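Local coordinates for protein glycosyltransferase (Streptomyces viridochromogenes, PDB 2IUY) that probably transfers a sugar from a nucleotide donor as a retaining GT4-family enzyme in the biosynthesis of the antibiotic avilamycin A, at residues A7-P12 / E74-W79. Residues are numbered along the deposited sequence; the frame is centred on the assembly and turned at random.
Sequences ALVNIP and EEIERW
Ile76 carries most of this contact, reaching from helix 73-82 to Val9 on the strand and Pro12 in the loop beyond it. Its two branches divide the work: Ile76 CG2 lies 3.8 Å from Val9 CG1. Ile76 CD1 passes Val9 CG1 and comes within 3.5 Å of Pro12 CG. An isoleucine suits this place because its short branch can pack on the strand while its longer one follows the chain out to the loop. Val9, beta-branched as suits a strand, turns one apolar methyl to the helix; with chi1 at -166°, CG1 is swung opposite the backbone N, on the side facing the helix. Pro12 offers the outer corner of its pyrrolidine ring, a compact apolar surface in a partly exposed loop residue.

One helical turn on from Ile76, Trp79 meets Ala7, two residues before Val9 on the same side of the strand. The methyl CB of Ala7 approaches the edge of the indole near its plane, 4.2 Å from Trp79 CZ3, and a single methyl suits a spot where the rim of a broad ring comes in edge-on. The long, flat Trp79 can reach from the helix to both Ala7 and Leu53 of the sheet. No hydrogen bond joins the segments; the seam is wholly apolar.

Further out, Asn10 ND2 is hydrogen-bonded to Gly54 O as the chain leaves the strand. Strand 5-9 runs between parallel strands 49-53 and 87-90 in the N-terminal Rossmann-like domain of this GT-B enzyme. Helix 73-82 packs on one face of that sheet, where Leu53 also touches Ala7 and Val9, while Leu8 points to the other face, against Leu39 and Met40 of helix 31-45.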
loop_
_atom_site.group_PDB
_atom_site.type_symbol
_atom_site.label_atom_id
_atom_site.label_comp_id
_atom_site.label_asym_id
_atom_site.label_seq_id
_atom_site.Cartn_x
_atom_site.Cartn_y
_atom_site.Cartn_z
ATOM N N ALA A 7 -7.350 11.795 -14.276
ATOM C CA ALA A 7 -5.902 11.711 -14.409
ATOM C C ALA A 7 -5.363 11.231 -13.080
ATOM O O ALA A 7 -5.514 11.934 -12.076
ATOM C CB ALA A 7 -5.315 13.060 -14.765
ATOM N N LEU A 8 -4.782 10.016 -13.075
ATOM C CA LEU A 8 -4.212 9.386 -11.879
ATOM C C LEU A 8 -2.733 9.537 -11.967
ATOM O O LEU A 8 -2.163 9.002 -12.908
ATOM C CB LEU A 8 -4.472 7.878 -11.828
ATOM C CG LEU A 8 -5.775 7.321 -11.296
ATOM C CD1 LEU A 8 -5.695 5.745 -11.343
ATOM C CD2 LEU A 8 -6.093 7.910 -9.890
ATOM N N VAL A 9 -2.111 10.211 -10.985
ATOM C CA VAL A 9 -0.699 10.542 -11.079
ATOM C C VAL A 9 -0.003 9.647 -10.120
ATOM O O VAL A 9 -0.130 9.796 -8.898
ATOM C CB VAL A 9 -0.350 12.078 -10.770
ATOM C CG1 VAL A 9 1.076 12.404 -11.237
ATOM C CG2 VAL A 9 -1.316 13.029 -11.503
ATOM N N ASN A 10 0.713 8.678 -10.686
ATOM C CA ASN A 10 1.572 7.791 -9.936
ATOM C C ASN A 10 2.802 8.569 -9.547
ATOM O O ASN A 10 3.162 9.544 -10.221
ATOM C CB ASN A 10 2.011 6.623 -10.840
ATOM C CG ASN A 10 2.913 5.647 -10.136
ATOM O OD1 ASN A 10 2.618 5.218 -9.022
ATOM N ND2 ASN A 10 4.002 5.255 -10.789
ATOM N N ILE A 11 3.461 8.099 -8.491
ATOM C CA ILE A 11 4.741 8.645 -8.013
ATOM C C ILE A 11 5.831 8.275 -9.037
ATOM O O ILE A 11 6.111 7.077 -9.240
ATOM C CB ILE A 11 5.107 8.091 -6.597
ATOM C CG1 ILE A 11 6.409 8.720 -6.093
ATOM C CG2 ILE A 11 5.245 6.519 -6.604
ATOM C CD1 ILE A 11 6.692 8.445 -4.587
ATOM N N PRO A 12 6.404 9.286 -9.736
ATOM C CA PRO A 12 7.429 8.999 -10.788
ATOM C C PRO A 12 8.801 8.577 -10.211
ATOM O O PRO A 12 9.497 9.383 -9.592
ATOM C CB PRO A 12 7.510 10.315 -11.608
ATOM C CG PRO A 12 6.515 11.249 -11.025
ATOM C CD PRO A 12 6.090 10.726 -9.634
ATOM N N GLU A 74 8.065 17.358 -14.883
ATOM C CA GLU A 74 7.862 18.471 -15.821
ATOM C C GLU A 74 6.967 18.089 -16.985
ATOM O O GLU A 74 6.148 18.884 -17.425
ATOM C CB GLU A 74 9.223 19.008 -16.347
ATOM C CG GLU A 74 10.456 18.138 -15.923
ATOM C CD GLU A 74 11.477 17.876 -17.042
ATOM O OE1 GLU A 74 12.672 17.724 -16.692
ATOM O OE2 GLU A 74 11.098 17.812 -18.251
ATOM N N GLU A 75 7.142 16.869 -17.483
ATOM C CA GLU A 75 6.306 16.300 -18.552
ATOM C C GLU A 75 4.881 16.062 -18.073
ATOM O O GLU A 75 3.941 16.233 -18.845
ATOM C CB GLU A 75 6.869 14.942 -19.016
ATOM C CG GLU A 75 8.031 15.043 -19.970
ATOM C CD GLU A 75 8.976 13.840 -19.937
ATOM O OE1 GLU A 75 10.195 14.126 -20.056
ATOM O OE2 GLU A 75 8.548 12.647 -19.795
ATOM N N ILE A 76 4.744 15.610 -16.823
ATOM C CA ILE A 76 3.449 15.406 -16.226
ATOM C C ILE A 76 2.751 16.781 -16.070
ATOM O O ILE A 76 1.592 16.903 -16.418
ATOM C CB ILE A 76 3.503 14.657 -14.847
ATOM C CG1 ILE A 76 4.098 13.244 -14.971
ATOM C CG2 ILE A 76 2.093 14.590 -14.212
ATOM C CD1 ILE A 76 4.485 12.636 -13.563
ATOM N N GLU A 77 3.460 17.800 -15.592
ATOM C CA GLU A 77 2.857 19.163 -15.477
ATOM C C GLU A 77 2.451 19.742 -16.805
ATOM O O GLU A 77 1.386 20.353 -16.915
ATOM C CB GLU A 77 3.775 20.193 -14.800
ATOM C CG GLU A 77 4.484 19.679 -13.605
ATOM C CD GLU A 77 5.238 20.754 -12.872
ATOM O OE1 GLU A 77 5.344 20.589 -11.618
ATOM O OE2 GLU A 77 5.719 21.730 -13.547
ATOM N N ARG A 78 3.295 19.542 -17.811
ATOM C CA ARG A 78 3.027 20.060 -19.136
ATOM C C ARG A 78 1.756 19.467 -19.679
ATOM O O ARG A 78 0.933 20.209 -20.219
ATOM C CB ARG A 78 4.217 19.781 -20.047
ATOM C CG ARG A 78 4.158 20.367 -21.458
ATOM C CD ARG A 78 5.545 20.334 -22.078
ATOM N NE ARG A 78 6.485 21.116 -21.256
ATOM C CZ ARG A 78 7.621 20.654 -20.720
ATOM N NH1 ARG A 78 8.021 19.388 -20.935
ATOM N NH2 ARG A 78 8.370 21.473 -19.977
ATOM N N TRP A 79 1.588 18.147 -19.506
ATOM C CA TRP A 79 0.424 17.380 -19.969
ATOM C C TRP A 79 -0.879 17.790 -19.273
ATOM O O TRP A 79 -1.910 17.965 -19.924
ATOM C CB TRP A 79 0.647 15.856 -19.798
ATOM C CG TRP A 79 -0.436 15.039 -20.500
ATOM C CD1 TRP A 79 -0.446 14.613 -21.827
ATOM C CD2 TRP A 79 -1.686 14.574 -19.930
ATOM N NE1 TRP A 79 -1.613 13.925 -22.089
ATOM C CE2 TRP A 79 -2.384 13.887 -20.949
ATOM C CE3 TRP A 79 -2.273 14.668 -18.654
ATOM C CZ2 TRP A 79 -3.648 13.309 -20.736
ATOM C CZ3 TRP A 79 -3.534 14.085 -18.449
ATOM C CH2 TRP A 79 -4.205 13.429 -19.495
#